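Local atomic coordinates of Cag-Z (Helicobacter pylori, PDB entry 1S2X), a protein that is of unknown function but is encoded in the cag pathogenicity island, which specifies a type IV secretion system, and is probably linked to that system. Residues 37-42 with 139-144; 75-80 with 168-173; 118-123 with 177-182; 132-137 with 159-164. The protein carries 1 engineered substitution. All coordinates share one frame; numbering follows the deposited sequence.

Interaction 1: 37-42 with 139-144; sequences KFIQNY and PREYLP
Y142 meets I39 and Q40 of helix 37-42, and P139 comes up beside it from the same loop. From Y142 CB, which points toward the helix, CG stands anti to the carbonyl carbon (chi1 -60°) and beside the backbone N. The CD2-CE2 side of the ring and the hydroxyl make the contact. Y142 CD2 lies 4.0 Å from I39 CG2. The next atom round, Y142 CE2, is closer to the same methyl, with I39 CG2 at 3.8 Å. The I39 methyl approaches obliquely. At Y142 CZ the partner changes, and Q40 NE2 is 3.6 Å away. The tip is the polar end of the contact. Q40 NE2 gives a hydrogen bond of 2.8 Å to Y142 OH. The bond is nearly straight (167°), and the hydroxyl oxygen lies almost exactly in the amide plane of Q40. The amide and the ring are turned 59° apart. Q40 begins by pointing away from the loop; the chain bends at chi2, and the amide end comes nearer to the tyrosine. E141 CG lies over one face of the Y142 ring, 3.3 Å above the plane and offset toward the rim, while P139 CG sits in plane at the edge. P139 also packs on the isoleucine, with P139 CB 4.1 Å from I39 CG2 and P139 CG 4.1 Å from I39 CD1. Apolar packing thus lies beside the one polar link. The contact ties helix 31-43 to the loop between helices 105-135 and 149-158. F38 turns to L62 and M66 of helix 52-68, and L143 leans on M152 of helix 149-158.

Interaction 2: 75-80 with 168-173; sequences AYYNYL and LNEIVQ
Y77 and L80 of helix 75-80 pack against L168, E170 and I171 of helix 168-173. The contact is mostly apolar. I171 is its middle piece. Its CD1 reaches L80 CB at 3.6 Å and the backbone Y77 O, also at 3.6 Å. L80 and L168 cross at about a right angle and meet by methyls. L80 CD1 and L168 CD1 are 3.4 Å apart, tighter than usual van der Waals contact. The aromatic part comes from Y77. Its CG is anti to the backbone N (chi1 -179°); the end of the side chain comes nearer the other helix. Y77 CE1 lies 3.6 Å from I171 CG1, in an oblique approach. The same ring makes a cation-pi contact with K167, one residue ahead of the partner segment. The polar part is slight. Y77 OH stays 3.7 Å from E170 OE1, too far for a hydrogen bond, and no hydrogen bond joins the two segments. Here the carboxylate and ring planes are 54° apart. E170 is exposed, so this side of the contact faces solvent, while L80, L168 and I171 are buried. L80 also touches I130, and L168 touches V127, both on helix 105-135. The two segments run parallel (4° between directions), with axes 10.7 Å apart. Such side-by-side long helices, both packed on a third, are characteristic of an all-alpha helical bundle.

Interaction 3: 118-123 with 177-182; sequences NFNNFT and TKYIIL
The F119 ring has a partner on each face. L182 CD1 lies over one, 3.8 Å from the ring centroid and 20° off the normal, a CH-pi contact. T123 CG2, from the same helix as the ring, lies over the opposite face, offset toward the rim. K178 CB approaches obliquely, 3.7 Å from F119 CE1. F119 points toward helix 177-182 from its CB, with CG anti to the backbone N (chi1 169°). The second ring, Y179, meets N120 obliquely, with N120 CB 3.8 Å from Y179 CD2. No hydrogen bond crosses between the segments. K178 packs by its carbon chain, while its NZ leads away to a salt bridge with D174. F119 O takes two bonds, from T123 N and from T123 OG1 (2.8 Å), which come from opposite faces of the carbonyl plane. The second bond holds the T123 hydroxyl on F119 O, while its CG2 lies over the ring near the rim. The two segments are nearly antiparallel, 159° apart in direction, with axes 9.8 Å apart. They join helices 105-135 and 161-183. Helix 74-101 lies beside both, with S87 touching F119 and C91 touching L182.

Interaction 4: 132-137 with 159-164; sequences DLVASY and LGIDDF
V134 packs on F164 and I161 where helix 105-135 ends and helix 161-183 begins, a helix-end contact in this all-alpha bundle. V134 CG2 approaches the ring obliquely, 3.3 Å from F164 CE1; V134 CG1 is 3.6 Å from F164 CD1. F164 CB points toward the valine's segment, with CG anti to the backbone N (chi1 -179°), and CD1 and CE1 meet the valine. I161 extends its CD1 to the backbone, 3.6 Å from V134 O, and its other branch is near V134, with I161 CG2 4.2 Å from V134 CG1. Y137 adds to the apolar group, with its CB 4.2 Å from I161 CD1. L159 CD1 lies 3.9 Å from Y137 O. In the next shell, Y76 of helix 74-101 packs on V134, Y137 and F164, and the Y137 ring meets F73 edge-to-face. A bound isopropanol, probably from the crystallisation liquor, lies near A135. G160 sets the turn before I161. It ends the preceding helix in a Schellman motif and takes the N-cap position of the next. Its positive phi (91°) suits glycine. On the other chain segment, the last turn is held by S136 OG, which donates a 2.7 Å hydrogen bond to L133 O.

Overall arrangement
Interactions 2 and 4 are the most buried, and neither has a hydrogen bond across it. Interaction 3 is also apolar but only partly buried, with K178 ending in a salt bridge outside the contact. Interaction 1 lies farthest out, its centre about 21 Å from the chain centre, and it alone has a hydrogen bond between its segments. Interactions 2, 3 and 4 all use helix 161-183. Interactions 3 and 4 also share helix 105-135, holding the pair at points on opposite sides of the chain's centre. Interactions 2 and 4 also touch each other. Interactions 1 and 4 meet at I39 and Y137, joining the outlying helix to the bundle.

Interaction 1: 37-42 with 139-144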
# COMPACT_ATOMS: atom_id res chain seq x y z
N LYS A 37 -3.26 -14.43 12.21
CA LYS A 37 -2.69 -15.40 13.13
C LYS A 37 -1.75 -14.74 14.12
O LYS A 37 -1.75 -15.08 15.30
CB LYS A 37 -1.94 -16.47 12.31
CG LYS A 37 -2.25 -17.89 12.78
CD LYS A 37 -1.10 -18.82 12.43
CE LYS A 37 0.06 -18.64 13.40
NZ LYS A 37 0.69 -19.95 13.75
N PHE A 38 -0.95 -13.78 13.63
CA PHE A 38 -0.06 -13.09 14.58
C PHE A 38 -0.91 -12.38 15.62
O PHE A 38 -0.65 -12.44 16.82
CB PHE A 38 0.88 -12.12 13.86
CG PHE A 38 1.79 -11.35 14.82
CD1 PHE A 38 1.52 -10.02 15.12
CD2 PHE A 38 2.89 -11.96 15.39
CE1 PHE A 38 2.33 -9.30 15.99
CE2 PHE A 38 3.69 -11.26 16.29
CZ PHE A 38 3.39 -9.95 16.61
N ILE A 39 -1.94 -11.67 15.15
CA ILE A 39 -2.77 -10.91 16.09
C ILE A 39 -3.37 -11.80 17.15
O ILE A 39 -3.29 -11.59 18.37
CB ILE A 39 -3.90 -10.21 15.31
CG1 ILE A 39 -3.41 -9.02 14.49
CG2 ILE A 39 -5.02 -9.84 16.27
CD1 ILE A 39 -2.44 -8.17 15.28
N GLN A 40 -4.00 -12.88 16.67
CA GLN A 40 -4.58 -13.85 17.59
C GLN A 40 -3.58 -14.42 18.57
O GLN A 40 -3.92 -14.71 19.72
CB GLN A 40 -5.23 -14.99 16.77
CG GLN A 40 -6.55 -14.50 16.17
CD GLN A 40 -7.51 -13.95 17.21
OE1 GLN A 40 -7.83 -14.60 18.21
NE2 GLN A 40 -8.00 -12.73 16.99
N ASN A 41 -2.33 -14.63 18.19
CA ASN A 41 -1.41 -15.24 19.13
C ASN A 41 -0.66 -14.23 19.98
O ASN A 41 -0.10 -14.61 21.01
CB ASN A 41 -0.42 -16.14 18.38
CG ASN A 41 -1.02 -17.47 17.98
OD1 ASN A 41 -0.50 -18.19 17.13
ND2 ASN A 41 -2.15 -17.82 18.60
N TYR A 42 -0.62 -12.95 19.62
CA TYR A 42 0.24 -12.09 20.46
C TYR A 42 -0.44 -10.81 20.90
O TYR A 42 0.04 -10.11 21.78
CB TYR A 42 1.53 -11.75 19.68
CG TYR A 42 2.48 -12.91 19.57
CD1 TYR A 42 3.23 -13.33 20.66
CD2 TYR A 42 2.65 -13.60 18.37
CE1 TYR A 42 4.12 -14.40 20.58
CE2 TYR A 42 3.52 -14.66 18.27
CZ TYR A 42 4.25 -15.06 19.38
OH TYR A 42 5.12 -16.11 19.27
N PRO A 139 -4.57 -3.92 16.49
CA PRO A 139 -5.91 -4.41 16.16
C PRO A 139 -6.93 -3.61 16.96
O PRO A 139 -6.95 -3.61 18.18
CB PRO A 139 -5.87 -5.87 16.58
CG PRO A 139 -4.86 -5.91 17.69
CD PRO A 139 -3.84 -4.85 17.37
N ARG A 140 -7.80 -2.89 16.26
CA ARG A 140 -8.79 -2.08 16.95
C ARG A 140 -9.64 -2.92 17.88
O ARG A 140 -10.12 -2.44 18.90
CB ARG A 140 -9.70 -1.37 15.94
CG ARG A 140 -9.87 0.12 16.17
CD ARG A 140 -10.15 0.48 17.62
NE ARG A 140 -10.28 1.92 17.82
CZ ARG A 140 -10.68 2.54 18.92
NH1 ARG A 140 -11.02 1.87 20.02
NH2 ARG A 140 -10.75 3.86 18.94
N GLU A 141 -9.86 -4.19 17.54
CA GLU A 141 -10.80 -4.92 18.39
C GLU A 141 -10.22 -5.37 19.72
O GLU A 141 -11.02 -5.88 20.51
CB GLU A 141 -11.36 -6.11 17.60
CG GLU A 141 -10.37 -7.24 17.38
CD GLU A 141 -9.62 -7.16 16.07
OE1 GLU A 141 -9.10 -8.21 15.62
OE2 GLU A 141 -9.53 -6.06 15.48
N TYR A 142 -8.93 -5.20 20.01
CA TYR A 142 -8.27 -5.61 21.24
C TYR A 142 -7.73 -4.42 22.02
O TYR A 142 -6.96 -4.57 22.98
CB TYR A 142 -7.14 -6.64 20.97
CG TYR A 142 -7.77 -7.87 20.32
CD1 TYR A 142 -8.72 -8.59 21.04
CD2 TYR A 142 -7.46 -8.28 19.04
CE1 TYR A 142 -9.33 -9.71 20.51
CE2 TYR A 142 -8.07 -9.40 18.49
CZ TYR A 142 -9.00 -10.11 19.23
OH TYR A 142 -9.62 -11.23 18.71
N LEU A 143 -8.14 -3.23 21.62
CA LEU A 143 -7.74 -1.99 22.28
C LEU A 143 -8.56 -1.76 23.55
O LEU A 143 -9.79 -1.76 23.45
CB LEU A 143 -7.96 -0.80 21.36
CG LEU A 143 -6.83 -0.35 20.43
CD1 LEU A 143 -5.91 -1.50 20.05
CD2 LEU A 143 -7.41 0.29 19.18
N PRO A 144 -7.92 -1.56 24.70
CA PRO A 144 -8.65 -1.29 25.94
C PRO A 144 -9.57 -0.07 25.83
O PRO A 144 -9.30 0.88 25.10
CB PRO A 144 -7.55 -1.00 26.96
CG PRO A 144 -6.27 -1.44 26.36
CD PRO A 144 -6.46 -1.55 24.88

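Interaction 2: 75-80 with 168-173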
# COMPACT_ATOMS: atom_id res chain seq x y z
N ALA A 75 8.80 -5.36 3.54
CA ALA A 75 8.44 -6.15 2.36
C ALA A 75 7.29 -5.51 1.60
O ALA A 75 7.32 -5.43 0.37
CB ALA A 75 8.05 -7.55 2.80
N TYR A 76 6.26 -5.05 2.33
CA TYR A 76 5.11 -4.43 1.66
C TYR A 76 5.55 -3.15 0.95
O TYR A 76 4.91 -2.80 -0.04
CB TYR A 76 3.96 -4.09 2.62
CG TYR A 76 3.43 -5.27 3.39
CD1 TYR A 76 2.94 -5.15 4.68
CD2 TYR A 76 3.42 -6.54 2.81
CE1 TYR A 76 2.47 -6.25 5.38
CE2 TYR A 76 2.95 -7.64 3.50
CZ TYR A 76 2.47 -7.49 4.78
OH TYR A 76 2.00 -8.58 5.47
N TYR A 77 6.58 -2.51 1.48
CA TYR A 77 7.20 -1.32 0.92
C TYR A 77 7.71 -1.65 -0.49
O TYR A 77 7.48 -0.90 -1.43
CB TYR A 77 8.35 -0.77 1.78
CG TYR A 77 8.97 0.49 1.20
CD1 TYR A 77 8.28 1.69 1.23
CD2 TYR A 77 10.23 0.50 0.60
CE1 TYR A 77 8.81 2.85 0.71
CE2 TYR A 77 10.76 1.66 0.07
CZ TYR A 77 10.05 2.84 0.13
OH TYR A 77 10.56 4.02 -0.39
N ASN A 78 8.39 -2.79 -0.57
CA ASN A 78 8.97 -3.25 -1.83
C ASN A 78 7.88 -3.72 -2.79
O ASN A 78 7.96 -3.44 -3.99
CB ASN A 78 10.00 -4.35 -1.61
CG ASN A 78 11.15 -4.01 -0.68
OD1 ASN A 78 11.54 -2.87 -0.43
ND2 ASN A 78 11.73 -5.07 -0.11
N TYR A 79 6.88 -4.42 -2.26
CA TYR A 79 5.76 -4.84 -3.10
C TYR A 79 5.17 -3.63 -3.83
O TYR A 79 5.03 -3.63 -5.05
CB TYR A 79 4.66 -5.56 -2.29
CG TYR A 79 3.37 -5.68 -3.08
CD1 TYR A 79 3.24 -6.60 -4.11
CD2 TYR A 79 2.29 -4.86 -2.81
CE1 TYR A 79 2.07 -6.70 -4.83
CE2 TYR A 79 1.11 -4.95 -3.53
CZ TYR A 79 1.00 -5.88 -4.55
OH TYR A 79 -0.18 -5.98 -5.26
N LEU A 80 4.85 -2.58 -3.08
CA LEU A 80 4.28 -1.39 -3.70
C LEU A 80 5.23 -0.73 -4.70
O LEU A 80 4.76 -0.31 -5.76
CB LEU A 80 3.88 -0.37 -2.63
CG LEU A 80 2.64 -0.84 -1.84
CD1 LEU A 80 2.41 0.07 -0.65
CD2 LEU A 80 1.45 -0.91 -2.79
N LEU A 168 5.31 5.03 3.13
CA LEU A 168 4.22 4.93 2.17
C LEU A 168 3.96 6.29 1.54
O LEU A 168 3.61 6.38 0.36
CB LEU A 168 2.94 4.40 2.81
CG LEU A 168 2.33 3.11 2.29
CD1 LEU A 168 3.40 2.07 1.97
CD2 LEU A 168 1.34 2.54 3.30
N ASN A 169 4.13 7.35 2.33
CA ASN A 169 3.94 8.70 1.82
C ASN A 169 4.90 9.03 0.69
O ASN A 169 4.49 9.69 -0.27
CB ASN A 169 4.10 9.76 2.92
CG ASN A 169 3.04 9.66 3.99
OD1 ASN A 169 2.16 8.81 3.93
ND2 ASN A 169 3.14 10.55 4.98
N GLU A 170 6.16 8.62 0.78
CA GLU A 170 7.12 8.82 -0.30
C GLU A 170 6.70 8.11 -1.59
O GLU A 170 6.89 8.63 -2.69
CB GLU A 170 8.51 8.32 0.10
CG GLU A 170 9.04 8.98 1.36
CD GLU A 170 10.36 8.34 1.78
OE1 GLU A 170 10.52 7.13 1.56
OE2 GLU A 170 11.22 9.09 2.31
N ILE A 171 6.14 6.92 -1.44
CA ILE A 171 5.64 6.19 -2.60
C ILE A 171 4.46 6.90 -3.25
O ILE A 171 4.40 7.05 -4.47
CB ILE A 171 5.24 4.75 -2.24
CG1 ILE A 171 6.42 3.85 -1.84
CG2 ILE A 171 4.45 4.12 -3.38
CD1 ILE A 171 6.03 2.39 -1.79
N VAL A 172 3.49 7.36 -2.46
CA VAL A 172 2.37 8.10 -3.03
C VAL A 172 2.89 9.34 -3.75
O VAL A 172 2.32 9.83 -4.73
CB VAL A 172 1.37 8.48 -1.93
CG1 VAL A 172 0.41 9.58 -2.37
CG2 VAL A 172 0.59 7.24 -1.49
N GLN A 173 4.00 9.86 -3.23
CA GLN A 173 4.58 11.08 -3.79
C GLN A 173 5.20 10.80 -5.15
O GLN A 173 5.12 11.62 -6.06
CB GLN A 173 5.63 11.70 -2.86
CG GLN A 173 5.05 12.73 -1.90
CD GLN A 173 6.06 13.34 -0.94
OE1 GLN A 173 6.46 12.71 0.04
NE2 GLN A 173 6.47 14.58 -1.22

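Interaction 3: 118-123 with 177-182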
# COMPACT_ATOMS: atom_id res chain seq x y z
N ASN A 118 -5.86 5.61 -14.98
CA ASN A 118 -5.97 4.25 -14.46
C ASN A 118 -4.70 3.87 -13.70
O ASN A 118 -4.75 3.02 -12.81
CB ASN A 118 -6.26 3.25 -15.57
CG ASN A 118 -7.68 3.37 -16.08
OD1 ASN A 118 -8.54 3.97 -15.42
ND2 ASN A 118 -7.94 2.80 -17.26
N PHE A 119 -3.59 4.50 -14.08
CA PHE A 119 -2.33 4.33 -13.35
C PHE A 119 -2.50 4.96 -11.96
O PHE A 119 -2.18 4.35 -10.94
CB PHE A 119 -1.14 4.94 -14.08
CG PHE A 119 0.14 5.04 -13.27
CD1 PHE A 119 0.48 6.20 -12.59
CD2 PHE A 119 1.00 3.96 -13.17
CE1 PHE A 119 1.64 6.29 -11.83
CE2 PHE A 119 2.16 4.03 -12.40
CZ PHE A 119 2.47 5.19 -11.72
N ASN A 120 -3.01 6.19 -11.95
CA ASN A 120 -3.15 6.87 -10.67
C ASN A 120 -4.04 6.07 -9.72
O ASN A 120 -3.73 5.98 -8.53
CB ASN A 120 -3.73 8.27 -10.83
CG ASN A 120 -3.54 9.10 -9.57
OD1 ASN A 120 -2.47 9.05 -8.96
ND2 ASN A 120 -4.55 9.86 -9.16
N ASN A 121 -5.12 5.51 -10.24
CA ASN A 121 -6.15 4.85 -9.45
C ASN A 121 -5.80 3.43 -9.05
O ASN A 121 -6.08 2.98 -7.92
CB ASN A 121 -7.47 4.86 -10.26
CG ASN A 121 -8.03 6.28 -10.22
OD1 ASN A 121 -8.79 6.68 -11.09
ND2 ASN A 121 -7.62 7.02 -9.20
N PHE A 122 -5.17 2.71 -9.98
CA PHE A 122 -4.78 1.34 -9.64
C PHE A 122 -3.68 1.34 -8.59
O PHE A 122 -3.68 0.54 -7.65
CB PHE A 122 -4.34 0.64 -10.92
CG PHE A 122 -3.65 -0.69 -10.74
CD1 PHE A 122 -2.28 -0.79 -10.81
CD2 PHE A 122 -4.37 -1.85 -10.50
CE1 PHE A 122 -1.64 -2.01 -10.65
CE2 PHE A 122 -3.74 -3.07 -10.35
CZ PHE A 122 -2.37 -3.16 -10.44
N THR A 123 -2.71 2.25 -8.71
CA THR A 123 -1.59 2.24 -7.77
C THR A 123 -2.03 2.78 -6.41
O THR A 123 -1.71 2.16 -5.40
CB THR A 123 -0.37 3.06 -8.23
OG1 THR A 123 -0.77 4.40 -8.51
CG2 THR A 123 0.21 2.48 -9.50
N THR A 177 4.33 11.98 -9.09
CA THR A 177 5.31 12.40 -10.09
C THR A 177 5.27 11.55 -11.35
O THR A 177 5.57 12.02 -12.45
CB THR A 177 6.74 12.32 -9.52
OG1 THR A 177 6.74 13.15 -8.36
CG2 THR A 177 7.75 12.86 -10.51
N LYS A 178 4.92 10.28 -11.18
CA LYS A 178 4.85 9.41 -12.36
C LYS A 178 3.57 9.71 -13.12
O LYS A 178 3.49 9.59 -14.34
CB LYS A 178 4.95 7.94 -11.95
CG LYS A 178 6.36 7.46 -11.65
CD LYS A 178 6.34 6.05 -11.07
CE LYS A 178 7.61 5.27 -11.38
NZ LYS A 178 8.68 5.53 -10.36
N TYR A 179 2.55 10.12 -12.37
CA TYR A 179 1.30 10.55 -12.97
C TYR A 179 1.55 11.79 -13.83
O TYR A 179 1.04 11.87 -14.94
CB TYR A 179 0.23 10.87 -11.92
CG TYR A 179 -1.01 11.51 -12.49
CD1 TYR A 179 -1.22 12.88 -12.45
CD2 TYR A 179 -1.99 10.72 -13.08
CE1 TYR A 179 -2.37 13.44 -12.97
CE2 TYR A 179 -3.14 11.27 -13.61
CZ TYR A 179 -3.32 12.63 -13.55
OH TYR A 179 -4.46 13.19 -14.08
N ILE A 180 2.31 12.72 -13.27
CA ILE A 180 2.70 13.92 -14.01
C ILE A 180 3.26 13.51 -15.37
O ILE A 180 2.76 13.87 -16.43
CB ILE A 180 3.76 14.74 -13.26
CG1 ILE A 180 3.23 15.44 -12.01
CG2 ILE A 180 4.43 15.74 -14.18
CD1 ILE A 180 1.73 15.29 -11.84
N ILE A 181 4.31 12.71 -15.29
CA ILE A 181 4.99 12.23 -16.48
C ILE A 181 4.01 11.60 -17.47
O ILE A 181 3.94 12.02 -18.62
CB ILE A 181 6.11 11.24 -16.11
CG1 ILE A 181 7.15 11.80 -15.14
CG2 ILE A 181 6.79 10.69 -17.35
CD1 ILE A 181 8.39 10.93 -15.05
N LEU A 182 3.26 10.60 -17.03
CA LEU A 182 2.40 9.83 -17.91
C LEU A 182 1.27 10.65 -18.51
O LEU A 182 0.72 10.33 -19.56
CB LEU A 182 1.80 8.65 -17.14
CG LEU A 182 2.72 7.46 -16.91
CD1 LEU A 182 2.04 6.41 -16.03
CD2 LEU A 182 3.14 6.83 -18.23

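Interaction 4: 132-137 with 159-164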
# COMPACT_ATOMS: atom_id res chain seq x y z
N ASP A 132 -3.99 0.03 4.91
CA ASP A 132 -5.00 -0.52 5.82
C ASP A 132 -4.52 -1.81 6.47
O ASP A 132 -4.70 -2.03 7.67
CB ASP A 132 -6.30 -0.78 5.04
CG ASP A 132 -7.10 0.47 4.73
OD1 ASP A 132 -8.04 0.38 3.92
OD2 ASP A 132 -6.81 1.54 5.29
N LEU A 133 -3.88 -2.71 5.73
CA LEU A 133 -3.38 -3.92 6.35
C LEU A 133 -2.32 -3.63 7.40
O LEU A 133 -2.30 -4.23 8.48
CB LEU A 133 -2.81 -4.85 5.27
CG LEU A 133 -2.10 -6.13 5.73
CD1 LEU A 133 -3.09 -7.16 6.26
CD2 LEU A 133 -1.29 -6.70 4.57
N VAL A 134 -1.41 -2.71 7.12
CA VAL A 134 -0.33 -2.50 8.08
C VAL A 134 -0.86 -1.85 9.36
O VAL A 134 -0.43 -2.20 10.46
CB VAL A 134 0.80 -1.65 7.48
CG1 VAL A 134 1.81 -1.24 8.54
CG2 VAL A 134 1.50 -2.45 6.38
N ALA A 135 -1.81 -0.94 9.16
CA ALA A 135 -2.47 -0.30 10.27
C ALA A 135 -3.20 -1.32 11.14
O ALA A 135 -3.28 -1.13 12.36
CB ALA A 135 -3.45 0.77 9.79
N SER A 136 -3.74 -2.39 10.56
CA SER A 136 -4.45 -3.39 11.36
C SER A 136 -3.56 -4.21 12.28
O SER A 136 -4.14 -5.03 13.01
CB SER A 136 -5.21 -4.34 10.42
OG SER A 136 -4.31 -5.35 9.98
N TYR A 137 -2.23 -4.06 12.28
CA TYR A 137 -1.38 -4.74 13.27
C TYR A 137 -1.46 -4.12 14.66
O TYR A 137 -0.94 -4.61 15.67
CB TYR A 137 0.09 -4.72 12.79
CG TYR A 137 0.37 -5.91 11.88
CD1 TYR A 137 0.90 -7.08 12.42
CD2 TYR A 137 0.09 -5.86 10.51
CE1 TYR A 137 1.16 -8.18 11.62
CE2 TYR A 137 0.35 -6.95 9.71
CZ TYR A 137 0.88 -8.10 10.27
OH TYR A 137 1.14 -9.20 9.48
N LEU A 159 4.95 0.33 17.28
CA LEU A 159 4.82 -0.88 16.46
C LEU A 159 5.43 -0.76 15.08
O LEU A 159 5.41 -1.72 14.30
CB LEU A 159 3.34 -1.26 16.33
CG LEU A 159 2.66 -1.62 17.65
CD1 LEU A 159 1.16 -1.86 17.46
CD2 LEU A 159 3.27 -2.85 18.29
N GLY A 160 6.00 0.39 14.73
CA GLY A 160 6.63 0.47 13.42
C GLY A 160 5.70 0.95 12.34
O GLY A 160 6.10 1.12 11.18
N ILE A 161 4.44 1.19 12.73
CA ILE A 161 3.42 1.51 11.73
C ILE A 161 3.57 2.94 11.24
O ILE A 161 3.53 3.27 10.05
CB ILE A 161 2.02 1.23 12.29
CG1 ILE A 161 1.80 -0.24 12.65
CG2 ILE A 161 0.96 1.76 11.33
CD1 ILE A 161 0.57 -0.57 13.48
N ASP A 162 3.80 3.83 12.20
CA ASP A 162 4.00 5.23 11.88
C ASP A 162 5.13 5.41 10.86
O ASP A 162 4.99 6.16 9.89
CB ASP A 162 4.29 6.02 13.17
CG ASP A 162 4.48 7.50 12.86
OD1 ASP A 162 3.51 8.16 12.45
OD2 ASP A 162 5.63 7.97 13.05
N ASP A 163 6.22 4.69 11.08
CA ASP A 163 7.39 4.80 10.22
C ASP A 163 7.11 4.21 8.84
O ASP A 163 7.66 4.66 7.82
CB ASP A 163 8.60 4.12 10.85
CG ASP A 163 9.85 4.30 9.99
OD1 ASP A 163 10.16 5.46 9.65
OD2 ASP A 163 10.49 3.28 9.66
N PHE A 164 6.26 3.18 8.79
CA PHE A 164 5.87 2.61 7.50
C PHE A 164 5.04 3.65 6.75
O PHE A 164 5.23 3.77 5.54
CB PHE A 164 5.11 1.30 7.68
CG PHE A 164 4.67 0.62 6.40
CD1 PHE A 164 3.35 0.71 5.96
CD2 PHE A 164 5.56 -0.12 5.65
CE1 PHE A 164 2.94 0.09 4.80
CE2 PHE A 164 5.16 -0.74 4.48
CZ PHE A 164 3.85 -0.64 4.05